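Local coordinates for putative iron-uptake ABC transport system,periplasmic iron-binding protein (PDB 3E13) that binds ferric iron in the periplasm and probably passes it to an ABC transporter for uptake, at residues E261-K264 / I265-D268. Residues are numbered along the deposited sequence; the frame is centred on the assembly and turned at random.
Sequences EIQK and ILTD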
loop_
_atom_site.group_PDB
_atom_site.type_symbol
_atom_site.label_atom_id
_atom_site.label_comp_id
_atom_site.label_asym_id
_atom_site.label_seq_id
_atom_site.Cartn_x
_atom_site.Cartn_y
_atom_site.Cartn_z
ATOM N N GLU A 261 11.808 1.349 -17.554
ATOM C CA GLU A 261 11.167 2.640 -17.682
ATOM C C GLU A 261 9.995 2.808 -16.732
ATOM O O GLU A 261 9.830 3.864 -16.146
ATOM C CB GLU A 261 10.733 2.963 -19.137
ATOM C CG GLU A 261 10.111 4.349 -19.247
ATOM C CD GLU A 261 9.797 4.840 -20.647
ATOM O OE1 GLU A 261 9.728 4.028 -21.581
ATOM O OE2 GLU A 261 9.657 6.096 -20.784
ATOM N N ILE A 262 9.236 1.735 -16.538
ATOM C CA ILE A 262 8.032 1.834 -15.748
ATOM C C ILE A 262 8.381 1.848 -14.252
ATOM O O ILE A 262 7.772 2.597 -13.475
ATOM C CB ILE A 262 7.079 0.704 -16.114
ATOM C CG1 ILE A 262 6.720 0.794 -17.593
ATOM C CG2 ILE A 262 5.840 0.738 -15.258
ATOM C CD1 ILE A 262 6.042 2.159 -18.021
ATOM N N GLN A 263 9.373 1.053 -13.854
ATOM C CA GLN A 263 9.830 1.088 -12.480
ATOM C C GLN A 263 10.396 2.455 -12.137
ATOM O O GLN A 263 10.207 2.963 -11.036
ATOM C CB GLN A 263 10.828 -0.030 -12.222
ATOM C CG GLN A 263 10.173 -1.396 -12.286
ATOM C CD GLN A 263 9.582 -1.781 -10.971
ATOM O OE1 GLN A 263 10.278 -1.810 -9.965
ATOM N NE2 GLN A 263 8.283 -2.007 -10.956
ATOM N N LYS A 264 11.084 3.079 -13.103
ATOM C CA LYS A 264 11.565 4.442 -12.897
ATOM C C LYS A 264 10.399 5.461 -12.737
ATOM O O LYS A 264 10.455 6.331 -11.871
ATOM C CB LYS A 264 12.545 4.863 -14.001
ATOM C CG LYS A 264 13.289 6.193 -13.620
ATOM C CD LYS A 264 13.861 6.213 -12.193
ATOM C CE LYS A 264 15.038 7.180 -12.019
ATOM N NZ LYS A 264 15.129 7.683 -10.651
ATOM N N ILE A 265 9.348 5.343 -13.524
ATOM C CA ILE A 265 8.198 6.231 -13.369
ATOM C C ILE A 265 7.553 6.039 -11.998
ATOM O O ILE A 265 7.119 6.985 -11.349
ATOM C CB ILE A 265 7.186 5.986 -14.486
ATOM C CG1 ILE A 265 7.771 6.468 -15.832
ATOM C CG2 ILE A 265 5.800 6.606 -14.140
ATOM C CD1 ILE A 265 6.865 6.161 -16.966
ATOM N N LEU A 266 7.470 4.798 -11.555
ATOM C CA LEU A 266 6.834 4.525 -10.264
ATOM C C LEU A 266 7.556 5.227 -9.120
ATOM O O LEU A 266 6.902 5.678 -8.185
ATOM C CB LEU A 266 6.732 3.036 -10.045
ATOM C CG LEU A 266 5.655 2.321 -10.909
ATOM C CD1 LEU A 266 5.917 0.837 -11.009
ATOM C CD2 LEU A 266 4.284 2.591 -10.392
ATOM N N THR A 267 8.892 5.349 -9.187
ATOM C CA THR A 267 9.579 6.114 -8.150
ATOM C C THR A 267 9.654 7.624 -8.456
ATOM O O THR A 267 9.511 8.451 -7.550
ATOM C CB THR A 267 10.944 5.468 -7.820
ATOM O OG1 THR A 267 11.501 6.071 -6.653
ATOM C CG2 THR A 267 11.993 5.667 -8.910
ATOM N N ASP A 268 9.822 7.984 -9.724
ATOM C CA ASP A 268 9.957 9.382 -10.098
ATOM C C ASP A 268 8.650 10.187 -10.056
ATOM O O ASP A 268 8.671 11.395 -9.720
ATOM C CB ASP A 268 10.582 9.531 -11.461
ATOM C CG ASP A 268 12.082 9.312 -11.450
ATOM O OD1 ASP A 268 12.735 8.868 -10.437
ATOM O OD2 ASP A 268 12.697 9.518 -12.513
#
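Lys264 and Asp268 close an i to i+4 salt bridge on helix 260-268 of this periplasmic binding protein fold, NZ of Lys264 lying 2.7 Å from OD1 of Asp268. NZ comes to the syn side of OD1, 16° out of the carboxylate plane. A bend at chi2 (47°) in an otherwise extended lysine chain carries CD and CE across the carboxylate, with Lys264 CE 3.3 Å from both Asp268 OD1 and OD2. NZ also bonds Glu280 O, so two oxygens hold the ammonium.

Four i to i+4 backbone bonds link the two turns: Ile265 N to Glu261 O, Leu266 N to Ile262 O, Thr267 N to Gln263 O, and Asp268 N to Lys264 O at 2.8 Å.

On the apolar side, Ile262 CD1 meets Ile265 CD1 at 4.2 Å and Ile262 CG2 meets Leu266 CD1. All three side chains rest on Ile18 of helix 14-26, and the Leu266 side chain is about 7 Å from that of Tyr12, an iron ligand, and about 11 Å from the ferric ion.

Buried polar ends are met from outside the helix: Gln263 NE2 gives to Met257 O and Ile99 O while OE1 takes Ile275 N and Arg276 N, four bonds that fix the amide's rotation, and Thr267 OG1 bonds Glu272 O. A chi1 of -170° swings that hydroxyl away from the backbone N of Thr267 and puts CG2 between N and the carbonyl carbon, where it faces Lys264 O and lies 3.8 Å from Lys264 CD.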